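Local coordinates for protein polysaccharide Lyase Family 6 (Bacteroides cellulosilyticus, PDB 6QPS) that probably cleaves mannuronic acid-rich alginate by beta-elimination, as a calcium-binding polysaccharide lyase of family 6 from a human gut bacterium, at residues A[352-357]-A[379-384]; A[401-406]-A[425-430]. One frame throughout, in Å; residues are numbered along the deposited sequence.

Contact 1 (A[352-357]-A[379-384])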
# COMPACT_ATOMS: atom_id res chain seq x y z
N PHE A 352 -5.05 -20.07 2.77
CA PHE A 352 -5.24 -19.50 4.10
C PHE A 352 -4.73 -20.53 5.09
O PHE A 352 -5.40 -21.54 5.35
CB PHE A 352 -6.70 -19.18 4.34
CG PHE A 352 -7.29 -18.27 3.31
CD1 PHE A 352 -7.21 -16.90 3.46
CD2 PHE A 352 -7.90 -18.78 2.18
CE1 PHE A 352 -7.74 -16.05 2.51
CE2 PHE A 352 -8.46 -17.92 1.23
CZ PHE A 352 -8.35 -16.57 1.38
N LEU A 353 -3.54 -20.28 5.61
CA LEU A 353 -2.81 -21.22 6.45
C LEU A 353 -2.74 -20.67 7.87
O LEU A 353 -2.15 -19.61 8.11
CB LEU A 353 -1.42 -21.45 5.87
CG LEU A 353 -0.49 -22.38 6.63
CD1 LEU A 353 -1.09 -23.78 6.79
CD2 LEU A 353 0.88 -22.46 5.99
N ASN A 354 -3.35 -21.39 8.81
CA ASN A 354 -3.51 -20.89 10.17
C ASN A 354 -3.97 -19.42 10.16
O ASN A 354 -3.47 -18.59 10.93
CB ASN A 354 -2.24 -21.09 10.98
CG ASN A 354 -2.42 -20.75 12.42
OD1 ASN A 354 -3.47 -21.01 13.02
ND2 ASN A 354 -1.37 -20.17 13.02
N SER A 355 -4.95 -19.13 9.30
CA SER A 355 -5.53 -17.80 9.13
C SER A 355 -7.03 -17.95 8.88
O SER A 355 -7.45 -18.79 8.08
CB SER A 355 -4.87 -17.10 7.93
OG SER A 355 -3.46 -16.99 8.12
N SER A 356 -7.83 -17.11 9.54
CA SER A 356 -9.28 -17.34 9.61
C SER A 356 -10.02 -16.91 8.33
O SER A 356 -9.55 -16.09 7.52
CB SER A 356 -9.87 -16.53 10.76
OG SER A 356 -9.88 -15.16 10.36
N LEU A 357 -11.24 -17.44 8.20
CA LEU A 357 -12.24 -16.97 7.23
C LEU A 357 -13.40 -16.39 8.05
O LEU A 357 -13.97 -17.10 8.88
CB LEU A 357 -12.75 -18.11 6.35
CG LEU A 357 -11.68 -18.81 5.52
CD1 LEU A 357 -12.30 -20.02 4.79
CD2 LEU A 357 -10.99 -17.90 4.54
N ALA A 379 -6.21 -24.37 5.67
CA ALA A 379 -5.40 -25.38 6.35
C ALA A 379 -4.81 -24.83 7.64
O ALA A 379 -4.73 -23.61 7.84
CB ALA A 379 -4.27 -25.87 5.44
N GLY A 380 -4.36 -25.74 8.49
CA GLY A 380 -3.74 -25.34 9.73
C GLY A 380 -3.89 -26.45 10.77
O GLY A 380 -3.91 -27.63 10.43
N GLN A 381 -3.93 -26.03 12.03
CA GLN A 381 -4.07 -26.94 13.16
C GLN A 381 -5.54 -27.02 13.53
O GLN A 381 -6.20 -28.04 13.29
CB GLN A 381 -3.20 -26.46 14.32
CG GLN A 381 -1.71 -26.65 14.05
CD GLN A 381 -1.18 -25.65 13.02
OE1 GLN A 381 -1.30 -24.43 13.20
NE2 GLN A 381 -0.60 -26.17 11.94
N THR A 382 -6.08 -25.94 14.10
CA THR A 382 -7.49 -25.79 14.43
C THR A 382 -8.10 -24.80 13.45
O THR A 382 -7.54 -23.71 13.28
CB THR A 382 -7.61 -25.23 15.85
OG1 THR A 382 -7.04 -26.15 16.79
CG2 THR A 382 -9.06 -24.98 16.20
N PRO A 383 -9.22 -25.11 12.80
CA PRO A 383 -9.85 -24.14 11.90
C PRO A 383 -10.56 -23.02 12.63
O PRO A 383 -11.20 -23.22 13.68
CB PRO A 383 -10.84 -25.00 11.10
CG PRO A 383 -11.21 -26.11 12.04
CD PRO A 383 -9.99 -26.38 12.88
N ASP A 384 -10.45 -21.83 12.05
CA ASP A 384 -11.11 -20.61 12.53
C ASP A 384 -12.00 -20.12 11.40
O ASP A 384 -11.59 -19.35 10.52
CB ASP A 384 -10.07 -19.56 12.93
CG ASP A 384 -10.69 -18.38 13.67
OD1 ASP A 384 -11.93 -18.28 13.74
OD2 ASP A 384 -9.90 -17.54 14.16
O HOH W 1 -4.88 -23.33 12.33
O HOH W 2 -6.47 -21.48 8.26
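N354 and A379 meet through the backbone: N354 N donates to A379 O at 2.8 Å. One step back, A379 N donates to F352 O at 3.0 Å. These bonds flank the parallel bridge of L353 with A379, where strands 345-353 and 371-379 end. L353 lies between these bonds, and its CD1 packs on A379 CB at 4.0 Å.

The N354 side chain slants across that of Q381. CB lies 4.1 Å from Q381 OE1; with CG anti to the backbone N (chi1 -173°), CG comes slightly nearer to that oxygen. The two amide planes are turned 65° apart. OD1 accepts from water 1 at 2.8 Å, and this water also accepts from Q381 N and donates to T382 O. ND2 leaves the contact and is hydrogen-bonded to D309 OD1. The amide is thus held at both ends.

Further on, the chains meet again. L357 N donates to D384 O at 3.0 Å, and S356 CB rests against the D384 carboxylate, 3.5 Å from CG. The contact joins neighbouring coils of a right-handed parallel beta-helix. F352, L353 and S356 carry it onto strands 301-308 and 313-318 on the other side.

Contact 2 (A[401-406]-A[425-430])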
# COMPACT_ATOMS: atom_id res chain seq x y z
N ASP A 401 -15.08 -26.70 -4.61
CA ASP A 401 -13.80 -27.39 -4.77
C ASP A 401 -12.67 -26.73 -3.98
O ASP A 401 -11.53 -26.63 -4.45
CB ASP A 401 -13.45 -27.52 -6.26
CG ASP A 401 -14.41 -28.43 -7.01
OD1 ASP A 401 -14.93 -29.40 -6.39
OD2 ASP A 401 -14.62 -28.20 -8.23
N ASN A 402 -12.95 -26.38 -2.73
CA ASN A 402 -11.91 -25.98 -1.79
C ASN A 402 -11.37 -27.20 -1.04
O ASN A 402 -11.99 -28.27 -1.02
CB ASN A 402 -12.48 -24.95 -0.81
CG ASN A 402 -13.12 -23.76 -1.52
OD1 ASN A 402 -12.42 -22.88 -2.01
ND2 ASN A 402 -14.45 -23.74 -1.58
N GLU A 403 -10.19 -27.04 -0.45
CA GLU A 403 -9.54 -28.09 0.32
C GLU A 403 -9.45 -27.69 1.78
O GLU A 403 -9.21 -26.52 2.10
CB GLU A 403 -8.16 -28.39 -0.26
CG GLU A 403 -8.25 -29.20 -1.55
CD GLU A 403 -6.89 -29.52 -2.15
OE1 GLU A 403 -5.88 -28.97 -1.69
OE2 GLU A 403 -6.85 -30.32 -3.11
N TRP A 404 -9.63 -28.68 2.66
CA TRP A 404 -9.73 -28.48 4.10
C TRP A 404 -8.70 -29.40 4.75
O TRP A 404 -8.83 -30.63 4.69
CB TRP A 404 -11.14 -28.87 4.53
CG TRP A 404 -11.45 -28.81 6.01
CD1 TRP A 404 -11.09 -29.73 6.97
CD2 TRP A 404 -12.24 -27.82 6.68
NE1 TRP A 404 -11.58 -29.33 8.19
CE2 TRP A 404 -12.31 -28.18 8.04
CE3 TRP A 404 -12.92 -26.66 6.25
CZ2 TRP A 404 -13.00 -27.42 8.98
CZ3 TRP A 404 -13.60 -25.91 7.19
CH2 TRP A 404 -13.64 -26.30 8.54
N ALA A 405 -7.67 -28.81 5.36
CA ALA A 405 -6.56 -29.60 5.91
C ALA A 405 -6.20 -29.17 7.34
O ALA A 405 -5.39 -28.27 7.56
CB ALA A 405 -5.34 -29.57 4.98
N PHE A 406 -6.81 -29.83 8.33
CA PHE A 406 -6.64 -29.52 9.74
C PHE A 406 -6.37 -30.81 10.52
O PHE A 406 -6.60 -31.92 10.03
CB PHE A 406 -7.85 -28.76 10.29
CG PHE A 406 -8.01 -27.38 9.67
CD1 PHE A 406 -8.82 -27.17 8.55
CD2 PHE A 406 -7.32 -26.31 10.19
CE1 PHE A 406 -8.94 -25.91 8.00
CE2 PHE A 406 -7.44 -25.05 9.64
CZ PHE A 406 -8.24 -24.84 8.56
N LYS A 425 -13.34 -30.34 0.50
CA LYS A 425 -12.94 -31.73 0.60
C LYS A 425 -11.80 -31.84 1.61
O LYS A 425 -10.82 -31.10 1.50
CB LYS A 425 -12.44 -32.25 -0.75
CG LYS A 425 -13.49 -32.31 -1.83
CD LYS A 425 -12.86 -32.50 -3.24
CE LYS A 425 -11.48 -31.91 -3.39
NZ LYS A 425 -11.51 -30.40 -3.45
N PRO A 426 -11.90 -32.74 2.61
CA PRO A 426 -10.77 -32.94 3.53
C PRO A 426 -9.61 -33.60 2.81
O PRO A 426 -9.79 -34.57 2.06
CB PRO A 426 -11.34 -33.87 4.62
CG PRO A 426 -12.84 -33.87 4.42
CD PRO A 426 -13.05 -33.59 2.95
N VAL A 427 -8.41 -33.06 3.03
CA VAL A 427 -7.18 -33.57 2.45
C VAL A 427 -6.11 -33.56 3.54
O VAL A 427 -6.20 -32.83 4.53
CB VAL A 427 -6.70 -32.77 1.21
CG1 VAL A 427 -7.78 -32.78 0.13
CG2 VAL A 427 -6.28 -31.36 1.59
N ASP A 428 -5.09 -34.39 3.34
CA ASP A 428 -3.90 -34.33 4.18
C ASP A 428 -3.13 -33.04 3.89
O ASP A 428 -3.21 -32.49 2.80
CB ASP A 428 -3.04 -35.56 3.93
CG ASP A 428 -3.79 -36.87 4.20
OD1 ASP A 428 -4.46 -36.97 5.26
OD2 ASP A 428 -3.71 -37.80 3.37
N MET A 429 -2.43 -32.54 4.89
CA MET A 429 -1.68 -31.30 4.72
C MET A 429 -0.75 -31.41 3.52
O MET A 429 0.08 -32.34 3.48
CB MET A 429 -0.88 -30.97 5.97
CG MET A 429 -0.07 -29.68 5.91
SD MET A 429 -1.09 -28.19 5.98
CE MET A 429 -1.85 -28.37 7.59
N PRO A 430 -0.84 -30.52 2.53
CA PRO A 430 0.11 -30.59 1.40
C PRO A 430 1.54 -30.38 1.86
O PRO A 430 1.82 -29.64 2.81
CB PRO A 430 -0.36 -29.46 0.47
CG PRO A 430 -1.76 -29.11 0.92
CD PRO A 430 -1.78 -29.40 2.40
O HOH W 3 -9.82 -29.36 -5.18
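N402 O is gripped twice by K425. The backbone N of K425 donates to it at 2.9 Å, with 156° at the hydrogen. K425 NZ adds a weak bond of 3.3 Å to the same oxygen. The lysine chain bends at its far end (chi4 -73°), which turns NZ back to this oxygen. Water 3 accepts a hydrogen bond from K425 NZ at 2.6 Å and donates weakly to D401 O.

The pairing continues in parallel register. W404 N donates to K425 O, and V427 N to W404 O at 3.0 Å. This is the last strand pairing of the parallel beta-helix: strand 424-426 follows helix 418-422 and adds to strand 397-405. On the face opposite E403 lies the W404 side chain, its NE1 hydrogen-bonded to S411 OG.

The E403 side chain crosses that of K425 obliquely and that of V427 at about a right angle. Its CB meets V427 CG2, and its CG lies 4.0 Å from V427 CG1. The carboxylate stays short of a salt bridge, with OE2 4.7 Å from K425 NZ. With E403 cut back to alanine, the CG and carboxylate beside V427 CG1 are gone, which would probably open a gap there and leave K425 NZ with one opposite charge fewer nearby. Beyond, A405 CB touches V427 CG2 at 3.9 Å, while M429 CE reaches A405 O.

Overall arrangement
Contact 1 closes before contact 2 opens along the chain, and their centres lie about 11 Å apart. Strand 371-379 links them: it pairs with strand 345-353 in contact 1 and with strand 397-405, the first strand of contact 2. The two contacts also touch directly. G380 N and A405 O, 2.9 Å apart, probably form a hydrogen bond, and F406 CE2 packs against A379 C. Together they continue the coil-on-coil stacking of the beta-helix to its C-terminal end, where strand 424-426 is the last to be added. Both lie away from the calcium site formed by N210, E213, E242 and E244.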